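Side-chain contacts in chaperone CupB2 (PDB 3Q48), which probably acts as a periplasmic chaperone that assists the folding of fimbrial subunits and their assembly into pili: residues S154-L159 with N240-A245; E111-L116 with K203-P208; T35-P40 with R44-R49. All blocks are in the same frame, centred on the assembly; numbering follows the deposited sequence.

Interaction 1 (S154-L159 with N240-A245); sequences SAAGKL and NTHDRA
A156 is the first residue of 154-159 to touch strand 239-245: its methyl CB rests against the imidazole of H242, 3.7 Å from NE2. CD2 lies almost as close, and the methyl approaches the ring obliquely. H242 holds CG beside its own backbone N and anti to the carbonyl carbon (chi1 -55°), and the ring also meets that of Y230, whose hydroxyl is hydrogen-bonded to A156 O. The same tyrosine thus serves both segments. Next in sequence, G157 contributes its carbonyl. R244 NH2 donates to G157 O at 3.2 Å, with a nearly straight N-H...O angle of 166°. The acceptor lies at the edge of the guanidinium, close to its plane, whereas the donor stands well to the side of the C=O direction. Further along, L159 turns its side chain to V177, V185 and F187 between the sheets and offers its backbone to a bridging water, which donates to L159 O at 2.8 Å and accepts from R244 NE at 2.8 Å. With its chain bent at chi2 (-63°), R244 presents a guanidinium that rises off the strand toward the loop while leaning back to D243, where NH1 donates to D243 O at 2.7 Å. The contact joins the loop leading into strand 160-163 of one sheet of the C-terminal immunoglobulin-like domain to 239-245, an outermost strand of the other. Chemically, the two carbonyls and the water together engage NH1, NH2 and NE, which should fix the rotation of the guanidinium; its positive charge faces neutral oxygens here and would probably polarise the G157 and D243 carbonyls.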
ATOM      1  N   SER A 154     -12.783   5.159   8.212  1.00 36.21           N
ATOM      2  CA  SER A 154     -13.795   6.073   7.725  1.00 35.55           C
ATOM      3  C   SER A 154     -13.364   6.807   6.463  1.00 33.53           C
ATOM      4  O   SER A 154     -14.165   7.529   5.840  1.00 33.18           O
ATOM      5  CB  SER A 154     -14.136   7.098   8.802  1.00 37.96           C
ATOM      6  OG  SER A 154     -14.400   6.463  10.055  1.00 43.00           O
ATOM      7  N   ALA A 155     -12.114   6.626   6.068  1.00 30.51           N
ATOM      8  CA  ALA A 155     -11.540   7.552   5.115  1.00 30.22           C
ATOM      9  C   ALA A 155     -12.165   7.451   3.716  1.00 30.57           C
ATOM     10  O   ALA A 155     -12.562   8.481   3.112  1.00 31.32           O
ATOM     11  CB  ALA A 155     -10.036   7.419   5.074  1.00 28.22           C
ATOM     12  N   ALA A 156     -12.260   6.219   3.203  1.00 30.19           N
ATOM     13  CA  ALA A 156     -12.715   5.997   1.820  1.00 29.90           C
ATOM     14  C   ALA A 156     -14.076   6.664   1.625  1.00 30.92           C
ATOM     15  O   ALA A 156     -14.387   7.145   0.521  1.00 31.40           O
ATOM     16  CB  ALA A 156     -12.818   4.522   1.524  1.00 29.09           C
ATOM     17  N   GLY A 157     -14.869   6.703   2.696  1.00 30.54           N
ATOM     18  CA  GLY A 157     -16.182   7.325   2.622  1.00 31.86           C
ATOM     19  C   GLY A 157     -16.237   8.856   2.718  1.00 33.13           C
ATOM     20  O   GLY A 157     -17.346   9.411   2.738  1.00 34.48           O
ATOM     21  N   LYS A 158     -15.092   9.550   2.809  1.00 32.23           N
ATOM     22  CA  LYS A 158     -15.125  11.022   2.829  1.00 33.26           C
ATOM     23  C   LYS A 158     -14.555  11.577   1.530  1.00 32.72           C
ATOM     24  O   LYS A 158     -14.403  12.766   1.351  1.00 33.85           O
ATOM     25  CB  LYS A 158     -14.398  11.614   4.060  1.00 33.66           C
ATOM     26  CG  LYS A 158     -14.906  11.058   5.374  1.00 34.81           C
ATOM     27  CD  LYS A 158     -14.088  11.519   6.592  1.00 37.09           C
ATOM     28  CE  LYS A 158     -14.383  10.552   7.776  1.00 36.97           C
ATOM     29  NZ  LYS A 158     -14.066  11.071   9.141  1.00 36.84           N
ATOM     30  N   LEU A 159     -14.190  10.692   0.633  1.00 32.37           N
ATOM     31  CA  LEU A 159     -13.705  11.113  -0.668  1.00 32.33           C
ATOM     32  C   LEU A 159     -14.837  11.834  -1.374  1.00 33.35           C
ATOM     33  O   LEU A 159     -15.989  11.455  -1.229  1.00 34.18           O
ATOM     34  CB  LEU A 159     -13.253   9.886  -1.459  1.00 30.85           C
ATOM     35  CG  LEU A 159     -12.176   9.135  -0.704  1.00 29.28           C
ATOM     36  CD1 LEU A 159     -11.825   7.865  -1.455  1.00 29.30           C
ATOM     37  CD2 LEU A 159     -10.941  10.015  -0.534  1.00 24.08           C
ATOM     38  N   ASN A 240     -13.604  -3.103   0.880  1.00 28.07           N
ATOM     39  CA  ASN A 240     -14.872  -2.531   1.205  1.00 27.61           C
ATOM     40  C   ASN A 240     -15.305  -1.736  -0.019  1.00 27.50           C
ATOM     41  O   ASN A 240     -14.447  -1.267  -0.761  1.00 27.24           O
ATOM     42  CB  ASN A 240     -14.691  -1.610   2.394  1.00 27.88           C
ATOM     43  CG  ASN A 240     -14.298  -2.367   3.630  1.00 29.67           C
ATOM     44  OD1 ASN A 240     -15.163  -2.866   4.329  1.00 36.53           O
ATOM     45  ND2 ASN A 240     -12.994  -2.502   3.884  1.00 30.17           N
ATOM     46  N   THR A 241     -16.618  -1.569  -0.224  1.00 26.91           N
ATOM     47  CA  THR A 241     -17.109  -0.837  -1.378  1.00 25.52           C
ATOM     48  C   THR A 241     -18.018   0.362  -1.048  1.00 26.62           C
ATOM     49  O   THR A 241     -18.687   0.398  -0.035  1.00 26.86           O
ATOM     50  CB  THR A 241     -17.797  -1.815  -2.417  1.00 25.68           C
ATOM     51  OG1 THR A 241     -18.312  -1.066  -3.537  1.00 22.85           O
ATOM     52  CG2 THR A 241     -18.871  -2.575  -1.771  1.00 23.27           C
ATOM     53  N   HIS A 242     -18.066   1.330  -1.954  1.00 27.06           N
ATOM     54  CA  HIS A 242     -18.790   2.559  -1.733  1.00 27.64           C
ATOM     55  C   HIS A 242     -19.334   3.008  -3.064  1.00 28.71           C
ATOM     56  O   HIS A 242     -18.664   2.841  -4.103  1.00 28.41           O
ATOM     57  CB  HIS A 242     -17.823   3.621  -1.153  1.00 26.91           C
ATOM     58  CG  HIS A 242     -17.125   3.155   0.093  1.00 27.63           C
ATOM     59  ND1 HIS A 242     -17.749   3.114   1.324  1.00 28.47           N
ATOM     60  CD2 HIS A 242     -15.890   2.624   0.281  1.00 26.42           C
ATOM     61  CE1 HIS A 242     -16.919   2.612   2.223  1.00 28.79           C
ATOM     62  NE2 HIS A 242     -15.789   2.298   1.613  1.00 29.17           N
ATOM     63  N   ASP A 243     -20.561   3.551  -3.031  1.00 31.00           N
ATOM     64  CA  ASP A 243     -21.144   4.290  -4.148  1.00 31.89           C
ATOM     65  C   ASP A 243     -21.233   5.791  -3.806  1.00 32.96           C
ATOM     66  O   ASP A 243     -21.564   6.163  -2.689  1.00 33.01           O
ATOM     67  CB  ASP A 243     -22.540   3.741  -4.455  1.00 33.10           C
ATOM     68  CG  ASP A 243     -22.521   2.362  -5.169  1.00 36.06           C
ATOM     69  OD1 ASP A 243     -21.427   1.769  -5.403  1.00 33.92           O
ATOM     70  OD2 ASP A 243     -23.644   1.856  -5.480  1.00 38.40           O
ATOM     71  N   ARG A 244     -20.944   6.669  -4.758  1.00 34.06           N
ATOM     72  CA  ARG A 244     -21.181   8.100  -4.555  1.00 35.31           C
ATOM     73  C   ARG A 244     -21.654   8.733  -5.836  1.00 37.26           C
ATOM     74  O   ARG A 244     -21.391   8.201  -6.895  1.00 38.20           O
ATOM     75  CB  ARG A 244     -19.903   8.801  -4.113  1.00 34.87           C
ATOM     76  CG  ARG A 244     -19.401   8.425  -2.723  1.00 34.40           C
ATOM     77  CD  ARG A 244     -20.389   8.807  -1.644  1.00 32.22           C
ATOM     78  NE  ARG A 244     -19.830   8.552  -0.322  1.00 33.60           N
ATOM     79  CZ  ARG A 244     -20.018   7.439   0.389  1.00 34.04           C
ATOM     80  NH1 ARG A 244     -20.754   6.428  -0.084  1.00 35.48           N
ATOM     81  NH2 ARG A 244     -19.480   7.342   1.587  1.00 30.65           N
ATOM     82  N   ALA A 245     -22.355   9.863  -5.746  1.00 39.48           N
ATOM     83  CA  ALA A 245     -22.683  10.682  -6.909  1.00 40.94           C
ATOM     84  C   ALA A 245     -21.462  11.517  -7.304  1.00 42.13           C
ATOM     85  O   ALA A 245     -20.626  11.845  -6.446  1.00 41.89           O
ATOM     86  CB  ALA A 245     -23.847  11.582  -6.590  1.00 41.21           C
TER
HETATM   87  O   HOH W   1     -18.619  11.055  -0.276  1.00 24.90           O

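Interaction 2 (E111-L116 with K203-P208); sequences ESLFWL and KGMVAP
L113 and M205 both leave their strands with CG anti to the backbone N, chi1 being 177° in the leucine and -175° in the methionine, and this aims the two side chains at each other. M205 remains extended through its second torsion and then bends at the thioether (chi3 54°), which carries CE to the leucine. The meeting is tip to tip: L113 CD2 lies 3.5 Å from M205 CE, a close van der Waals contact between single methyl groups. Nearer the hinge, where the backbones draw together, P208 brings CG to within 4.1 Å of E111 O, a loose contact of a ring carbon with the carbonyl oxygen. Strand 112-121 belongs to the N-terminal domain and strand 197-206 to the C-terminal one, so these touches span the cleft between the two immunoglobulin-like domains of a PapD-type chaperone. The side chain of K141 touches both L113 and M205, while Y184 lies against L113 and P208. The carboxylate of E111 turns to other partners: OE2 forms a salt bridge with R145 NE, and OE1 accepts a hydrogen bond from Y184 N. Between 111-116 and 203-208 themselves the chemistry is largely apolar and small in area, with methyl groups that impose little directional demand. Directional bonds across the domains come instead from E111, through OE1 to Y184 N and through its backbone to P182, so that undirected methyl packing is combined with polar bonds close by.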
ATOM      1  N   GLU A 111      -0.341  10.012   7.392  1.00 30.88           N
ATOM      2  CA  GLU A 111       0.419   8.802   7.123  1.00 29.35           C
ATOM      3  C   GLU A 111       1.602   9.163   6.228  1.00 29.10           C
ATOM      4  O   GLU A 111       1.533  10.103   5.404  1.00 28.92           O
ATOM      5  CB  GLU A 111      -0.497   7.781   6.425  1.00 27.15           C
ATOM      6  CG  GLU A 111      -1.248   6.915   7.404  1.00 27.49           C
ATOM      7  CD  GLU A 111      -2.165   5.861   6.747  1.00 29.52           C
ATOM      8  OE1 GLU A 111      -2.558   5.997   5.533  1.00 27.59           O
ATOM      9  OE2 GLU A 111      -2.504   4.903   7.479  1.00 26.37           O
ATOM     10  N   SER A 112       2.690   8.427   6.410  1.00 29.55           N
ATOM     11  CA  SER A 112       3.788   8.388   5.408  1.00 29.08           C
ATOM     12  C   SER A 112       3.870   7.033   4.694  1.00 27.57           C
ATOM     13  O   SER A 112       3.572   5.973   5.270  1.00 25.13           O
ATOM     14  CB  SER A 112       5.108   8.746   6.035  1.00 29.25           C
ATOM     15  OG  SER A 112       5.091  10.128   6.360  1.00 32.39           O
ATOM     16  N   LEU A 113       4.236   7.117   3.418  1.00 27.54           N
ATOM     17  CA  LEU A 113       4.301   5.960   2.540  1.00 26.56           C
ATOM     18  C   LEU A 113       5.744   5.529   2.201  1.00 25.92           C
ATOM     19  O   LEU A 113       6.537   6.327   1.689  1.00 25.76           O
ATOM     20  CB  LEU A 113       3.550   6.286   1.287  1.00 26.49           C
ATOM     21  CG  LEU A 113       3.590   5.192   0.240  1.00 27.47           C
ATOM     22  CD1 LEU A 113       2.911   3.862   0.683  1.00 23.24           C
ATOM     23  CD2 LEU A 113       2.985   5.852  -1.011  1.00 27.83           C
ATOM     24  N   PHE A 114       6.061   4.276   2.541  1.00 24.76           N
ATOM     25  CA  PHE A 114       7.316   3.608   2.197  1.00 24.63           C
ATOM     26  C   PHE A 114       7.044   2.276   1.477  1.00 24.68           C
ATOM     27  O   PHE A 114       5.880   1.825   1.362  1.00 24.84           O
ATOM     28  CB  PHE A 114       8.151   3.402   3.448  1.00 25.33           C
ATOM     29  CG  PHE A 114       8.633   4.703   4.070  1.00 26.07           C
ATOM     30  CD1 PHE A 114       9.845   5.267   3.681  1.00 27.25           C
ATOM     31  CD2 PHE A 114       7.860   5.376   5.000  1.00 26.22           C
ATOM     32  CE1 PHE A 114      10.304   6.471   4.231  1.00 27.48           C
ATOM     33  CE2 PHE A 114       8.312   6.628   5.570  1.00 29.42           C
ATOM     34  CZ  PHE A 114       9.538   7.148   5.184  1.00 28.19           C
ATOM     35  N   TRP A 115       8.087   1.645   0.959  1.00 24.04           N
ATOM     36  CA  TRP A 115       7.859   0.450   0.175  1.00 23.33           C
ATOM     37  C   TRP A 115       8.769  -0.634   0.680  1.00 22.81           C
ATOM     38  O   TRP A 115       9.959  -0.411   0.857  1.00 23.87           O
ATOM     39  CB  TRP A 115       8.094   0.716  -1.315  1.00 24.32           C
ATOM     40  CG  TRP A 115       7.132   1.727  -1.937  1.00 26.25           C
ATOM     41  CD1 TRP A 115       7.238   3.129  -1.927  1.00 25.10           C
ATOM     42  CD2 TRP A 115       5.908   1.426  -2.619  1.00 25.47           C
ATOM     43  NE1 TRP A 115       6.183   3.666  -2.618  1.00 25.92           N
ATOM     44  CE2 TRP A 115       5.353   2.650  -3.044  1.00 26.94           C
ATOM     45  CE3 TRP A 115       5.258   0.235  -2.959  1.00 27.58           C
ATOM     46  CZ2 TRP A 115       4.146   2.715  -3.755  1.00 28.42           C
ATOM     47  CZ3 TRP A 115       4.084   0.300  -3.704  1.00 27.09           C
ATOM     48  CH2 TRP A 115       3.545   1.532  -4.090  1.00 28.71           C
ATOM     49  N   LEU A 116       8.199  -1.792   0.980  1.00 21.16           N
ATOM     50  CA  LEU A 116       8.998  -2.956   1.325  1.00 21.02           C
ATOM     51  C   LEU A 116       9.212  -3.747   0.066  1.00 21.24           C
ATOM     52  O   LEU A 116       8.245  -4.010  -0.677  1.00 19.39           O
ATOM     53  CB  LEU A 116       8.295  -3.821   2.355  1.00 20.78           C
ATOM     54  CG  LEU A 116       8.946  -5.112   2.796  1.00 21.51           C
ATOM     55  CD1 LEU A 116      10.351  -4.932   3.373  1.00 19.32           C
ATOM     56  CD2 LEU A 116       8.003  -5.733   3.817  1.00 24.75           C
ATOM     57  N   LYS A 203      -7.547   1.458 -11.196  1.00 35.02           N
ATOM     58  CA  LYS A 203      -7.270   1.360  -9.788  1.00 34.41           C
ATOM     59  C   LYS A 203      -6.199   2.394  -9.455  1.00 33.46           C
ATOM     60  O   LYS A 203      -5.805   3.191 -10.313  1.00 35.04           O
ATOM     61  CB  LYS A 203      -6.779  -0.054  -9.446  1.00 34.86           C
ATOM     62  CG  LYS A 203      -5.542  -0.520 -10.225  1.00 36.50           C
ATOM     63  CD  LYS A 203      -5.629  -2.040 -10.424  1.00 43.95           C
ATOM     64  CE  LYS A 203      -4.261  -2.717 -10.364  1.00 46.18           C
ATOM     65  NZ  LYS A 203      -3.594  -2.437  -9.040  1.00 48.47           N
ATOM     66  N   GLY A 204      -5.720   2.387  -8.225  1.00 30.91           N
ATOM     67  CA  GLY A 204      -4.701   3.338  -7.850  1.00 29.60           C
ATOM     68  C   GLY A 204      -4.809   3.703  -6.395  1.00 28.60           C
ATOM     69  O   GLY A 204      -5.401   2.974  -5.582  1.00 29.09           O
ATOM     70  N   MET A 205      -4.225   4.830  -6.056  1.00 27.43           N
ATOM     71  CA  MET A 205      -4.120   5.229  -4.675  1.00 25.91           C
ATOM     72  C   MET A 205      -4.104   6.734  -4.680  1.00 26.18           C
ATOM     73  O   MET A 205      -3.458   7.352  -5.544  1.00 26.19           O
ATOM     74  CB  MET A 205      -2.803   4.731  -4.076  1.00 24.78           C
ATOM     75  CG  MET A 205      -2.706   5.005  -2.630  1.00 24.05           C
ATOM     76  SD  MET A 205      -1.331   4.235  -1.754  1.00 29.30           S
ATOM     77  CE  MET A 205       0.114   4.774  -2.707  1.00 27.11           C
ATOM     78  N   VAL A 206      -4.806   7.304  -3.710  1.00 25.05           N
ATOM     79  CA  VAL A 206      -4.825   8.714  -3.523  1.00 25.09           C
ATOM     80  C   VAL A 206      -4.203   8.957  -2.134  1.00 25.33           C
ATOM     81  O   VAL A 206      -4.500   8.277  -1.135  1.00 24.60           O
ATOM     82  CB  VAL A 206      -6.271   9.315  -3.706  1.00 25.87           C
ATOM     83  CG1 VAL A 206      -7.231   8.888  -2.558  1.00 24.17           C
ATOM     84  CG2 VAL A 206      -6.229  10.846  -3.841  1.00 26.61           C
ATOM     85  N   ALA A 207      -3.292   9.916  -2.129  1.00 25.58           N
ATOM     86  CA  ALA A 207      -2.468  10.287  -0.982  1.00 25.14           C
ATOM     87  C   ALA A 207      -3.288  11.232  -0.105  1.00 25.83           C
ATOM     88  O   ALA A 207      -4.203  11.928  -0.630  1.00 25.84           O
ATOM     89  CB  ALA A 207      -1.198  10.997  -1.503  1.00 24.02           C
ATOM     90  N   PRO A 208      -2.965  11.285   1.207  1.00 25.65           N
ATOM     91  CA  PRO A 208      -3.662  12.218   2.100  1.00 26.47           C
ATOM     92  C   PRO A 208      -3.673  13.669   1.532  1.00 27.77           C
ATOM     93  O   PRO A 208      -2.703  14.115   0.928  1.00 26.52           O
ATOM     94  CB  PRO A 208      -2.825  12.198   3.395  1.00 26.38           C
ATOM     95  CG  PRO A 208      -1.897  11.015   3.275  1.00 25.15           C
ATOM     96  CD  PRO A 208      -1.707  10.776   1.795  1.00 25.53           C
TER

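Interaction 3 (T35-P40 with R44-R49); sequences TRVVFP and REVTLR
V46 packs against V37, F39 and P40 where the first two strands of the N-terminal immunoglobulin-like domain face each other. Strands 36-40 and 45-49 run nearly antiparallel, at 162°, but their axes come no closer than 7.7 Å and they share no backbone hydrogen bonds. They are the two outermost strands of the domain's sheet: 36-40 bonds to strand 136-145, while R44 pairs with Y101, and packing, mostly of side chains, closes the edge between them. From V46 CB, which points toward the other strand, the two methyls part, set by chi1 of -50°. CG1, beside the backbone N, touches P40 CD at 3.7 Å. It also lies over one face of the F39 ring as a CH-pi contact, 4.2 Å from the centroid and 19° off the normal. CG2, held between the backbone N and the carbonyl carbon, meets V37 CG1 at 3.8 Å. The same methyl comes to 4.0 Å from F39 CD1; both methyls lie on the same side of the ring, and V37 and V46 slide past each other in opposite directions. The other V37 branch is used one step along: CG2 touches L48 CD1 at 4.2 Å, the two side chains crossing at about a right angle, and L116 packs on both. F39 also packs on F80, L142, F144 and Y101, whereas E45 turns away to a salt bridge with R98. Beyond V46 the phenyl ring continues toward the turn, beside the start of the second strand, and its far corner ends beside a backbone oxygen: F39 CZ lies 3.8 Å from R44 O, which sits at the ring edge, in its plane.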
ATOM      1  N   THR A  35      -0.271  -8.077   2.215  1.00 41.31           N
ATOM      2  CA  THR A  35      -0.265  -7.312   0.976  1.00 37.02           C
ATOM      3  C   THR A  35       0.245  -5.880   1.280  1.00 34.25           C
ATOM      4  O   THR A  35       0.712  -5.174   0.377  1.00 32.99           O
ATOM      5  CB  THR A  35      -1.618  -7.302   0.218  1.00 37.55           C
ATOM      6  OG1 THR A  35      -2.564  -6.516   0.925  1.00 35.70           O
ATOM      7  CG2 THR A  35      -2.206  -8.751  -0.000  1.00 40.48           C
ATOM      8  N   ARG A  36       0.177  -5.466   2.546  1.00 30.40           N
ATOM      9  CA  ARG A  36       0.712  -4.172   2.952  1.00 29.75           C
ATOM     10  C   ARG A  36       1.198  -4.274   4.386  1.00 28.58           C
ATOM     11  O   ARG A  36       0.768  -5.179   5.096  1.00 27.46           O
ATOM     12  CB  ARG A  36      -0.320  -3.010   2.806  1.00 29.21           C
ATOM     13  CG  ARG A  36      -1.478  -3.088   3.816  1.00 30.83           C
ATOM     14  CD  ARG A  36      -2.874  -3.041   3.148  1.00 28.05           C
ATOM     15  NE  ARG A  36      -2.741  -3.554   1.815  1.00 26.17           N
ATOM     16  CZ  ARG A  36      -2.830  -2.830   0.693  1.00 28.27           C
ATOM     17  NH1 ARG A  36      -3.171  -1.515   0.684  1.00 21.62           N
ATOM     18  NH2 ARG A  36      -2.660  -3.476  -0.455  1.00 27.95           N
ATOM     19  N   VAL A  37       2.065  -3.337   4.802  1.00 27.34           N
ATOM     20  CA  VAL A  37       2.501  -3.244   6.207  1.00 27.40           C
ATOM     21  C   VAL A  37       2.016  -1.923   6.866  1.00 27.92           C
ATOM     22  O   VAL A  37       2.231  -0.849   6.326  1.00 28.28           O
ATOM     23  CB  VAL A  37       4.039  -3.373   6.326  1.00 27.60           C
ATOM     24  CG1 VAL A  37       4.470  -3.163   7.738  1.00 28.41           C
ATOM     25  CG2 VAL A  37       4.542  -4.771   5.759  1.00 26.89           C
ATOM     26  N   VAL A  38       1.355  -2.002   8.021  1.00 27.34           N
ATOM     27  CA  VAL A  38       0.988  -0.811   8.728  1.00 27.04           C
ATOM     28  C   VAL A  38       1.948  -0.659   9.875  1.00 28.10           C
ATOM     29  O   VAL A  38       2.143  -1.589  10.680  1.00 28.15           O
ATOM     30  CB  VAL A  38      -0.446  -0.864   9.227  1.00 27.59           C
ATOM     31  CG1 VAL A  38      -0.768   0.387  10.033  1.00 28.77           C
ATOM     32  CG2 VAL A  38      -1.409  -0.955   8.027  1.00 26.41           C
ATOM     33  N   PHE A  39       2.588   0.504   9.937  1.00 28.07           N
ATOM     34  CA  PHE A  39       3.535   0.699  10.974  1.00 28.82           C
ATOM     35  C   PHE A  39       2.991   1.777  11.872  1.00 30.34           C
ATOM     36  O   PHE A  39       2.991   2.948  11.496  1.00 32.04           O
ATOM     37  CB  PHE A  39       4.918   1.051  10.441  1.00 27.66           C
ATOM     38  CG  PHE A  39       5.981   0.860  11.447  1.00 25.72           C
ATOM     39  CD1 PHE A  39       6.928  -0.137  11.282  1.00 22.71           C
ATOM     40  CD2 PHE A  39       6.027   1.679  12.610  1.00 26.21           C
ATOM     41  CE1 PHE A  39       7.939  -0.358  12.260  1.00 22.92           C
ATOM     42  CE2 PHE A  39       7.042   1.489  13.610  1.00 24.40           C
ATOM     43  CZ  PHE A  39       7.991   0.436  13.422  1.00 24.18           C
ATOM     44  N   PRO A  40       2.538   1.385  13.071  1.00 31.23           N
ATOM     45  CA  PRO A  40       1.960   2.347  14.025  1.00 31.70           C
ATOM     46  C   PRO A  40       3.071   3.052  14.813  1.00 32.68           C
ATOM     47  O   PRO A  40       3.972   2.383  15.348  1.00 31.63           O
ATOM     48  CB  PRO A  40       1.072   1.470  14.923  1.00 31.76           C
ATOM     49  CG  PRO A  40       1.439  -0.033  14.565  1.00 31.78           C
ATOM     50  CD  PRO A  40       2.650   0.025  13.643  1.00 30.77           C
ATOM     51  N   ARG A  44       8.129   0.108  18.250  1.00 45.39           N
ATOM     52  CA  ARG A  44       9.523   0.212  17.845  1.00 46.51           C
ATOM     53  C   ARG A  44       9.837  -0.699  16.669  1.00 44.91           C
ATOM     54  O   ARG A  44      10.766  -0.426  15.913  1.00 45.31           O
ATOM     55  CB  ARG A  44      10.460  -0.076  19.021  1.00 48.61           C
ATOM     56  CG  ARG A  44      10.810   1.173  19.834  1.00 53.21           C
ATOM     57  CD  ARG A  44      12.291   1.111  20.240  1.00 60.37           C
ATOM     58  NE  ARG A  44      12.507   1.028  21.697  1.00 66.57           N
ATOM     59  CZ  ARG A  44      12.116   0.034  22.503  1.00 68.54           C
ATOM     60  NH1 ARG A  44      11.432  -1.011  22.036  1.00 67.99           N
ATOM     61  NH2 ARG A  44      12.404   0.097  23.805  1.00 70.38           N
ATOM     62  N   GLU A  45       9.072  -1.787  16.536  1.00 43.48           N
ATOM     63  CA  GLU A  45       9.217  -2.736  15.436  1.00 42.45           C
ATOM     64  C   GLU A  45       7.908  -3.490  15.161  1.00 40.40           C
ATOM     65  O   GLU A  45       7.043  -3.556  16.067  1.00 41.02           O
ATOM     66  CB  GLU A  45      10.354  -3.716  15.711  1.00 43.27           C
ATOM     67  CG  GLU A  45      10.061  -4.721  16.778  1.00 48.95           C
ATOM     68  CD  GLU A  45      11.331  -5.160  17.528  1.00 56.77           C
ATOM     69  OE1 GLU A  45      12.349  -4.409  17.550  1.00 58.62           O
ATOM     70  OE2 GLU A  45      11.302  -6.270  18.108  1.00 60.45           O
ATOM     71  N   VAL A  46       7.745  -3.979  13.911  1.00 36.69           N
ATOM     72  CA  VAL A  46       6.636  -4.871  13.513  1.00 34.22           C
ATOM     73  C   VAL A  46       7.234  -6.012  12.695  1.00 33.80           C
ATOM     74  O   VAL A  46       8.203  -5.794  11.937  1.00 34.02           O
ATOM     75  CB  VAL A  46       5.433  -4.189  12.700  1.00 33.60           C
ATOM     76  CG1 VAL A  46       4.887  -2.899  13.389  1.00 31.88           C
ATOM     77  CG2 VAL A  46       5.782  -3.918  11.250  1.00 31.00           C
ATOM     78  N   THR A  47       6.683  -7.215  12.859  1.00 32.27           N
ATOM     79  CA  THR A  47       7.146  -8.394  12.132  1.00 31.11           C
ATOM     80  C   THR A  47       6.224  -8.719  10.966  1.00 30.65           C
ATOM     81  O   THR A  47       5.154  -8.155  10.839  1.00 30.25           O
ATOM     82  CB  THR A  47       7.270  -9.645  13.032  1.00 31.29           C
ATOM     83  OG1 THR A  47       5.976 -10.018  13.474  1.00 31.61           O
ATOM     84  CG2 THR A  47       8.109  -9.386  14.228  1.00 30.50           C
ATOM     85  N   LEU A  48       6.657  -9.647  10.119  1.00 31.47           N
ATOM     86  CA  LEU A  48       6.030  -9.961   8.842  1.00 31.36           C
ATOM     87  C   LEU A  48       6.528 -11.340   8.461  1.00 31.59           C
ATOM     88  O   LEU A  48       7.727 -11.607   8.550  1.00 31.70           O
ATOM     89  CB  LEU A  48       6.512  -8.947   7.786  1.00 31.62           C
ATOM     90  CG  LEU A  48       6.311  -9.323   6.303  1.00 32.91           C
ATOM     91  CD1 LEU A  48       4.938  -8.947   5.854  1.00 34.34           C
ATOM     92  CD2 LEU A  48       7.368  -8.674   5.373  1.00 35.78           C
ATOM     93  N   ARG A  49       5.628 -12.217   8.026  1.00 32.48           N
ATOM     94  CA  ARG A  49       6.024 -13.567   7.580  1.00 33.39           C
ATOM     95  C   ARG A  49       6.172 -13.616   6.067  1.00 33.79           C
ATOM     96  O   ARG A  49       5.329 -13.047   5.345  1.00 33.17           O
ATOM     97  CB  ARG A  49       5.032 -14.625   8.034  1.00 33.16           C
ATOM     98  CG  ARG A  49       4.918 -14.720   9.512  1.00 35.71           C
ATOM     99  CD  ARG A  49       3.899 -15.784   9.859  1.00 41.91           C
ATOM    100  NE  ARG A  49       3.593 -15.817  11.295  1.00 45.36           N
ATOM    101  CZ  ARG A  49       2.772 -16.698  11.867  1.00 47.82           C
ATOM    102  NH1 ARG A  49       2.179 -17.633  11.131  1.00 47.94           N
ATOM    103  NH2 ARG A  49       2.543 -16.654  13.174  1.00 49.61           N
TER

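How the interactions relate
Interactions 2 and 3 share the seven-stranded sheet of the N-terminal domain and meet directly, L116 CD2 packing on L48 CD2 at 3.4 Å, whereas interactions 1 and 2 reach one four-stranded sheet of the C-terminal domain through its two outermost strands, with centres about 17 Å apart. Interaction 3 is the most extensive and apolar in character, built on the buried V37 and F39. Interaction 1, at the margin of its sandwich, relies instead on an arginine, carbonyl oxygens and a water. Interaction 2 alone joins the two domains; near the chain centre yet only partly buried in the cleft, it has one pair of methyls and a proline carbon against a carbonyl.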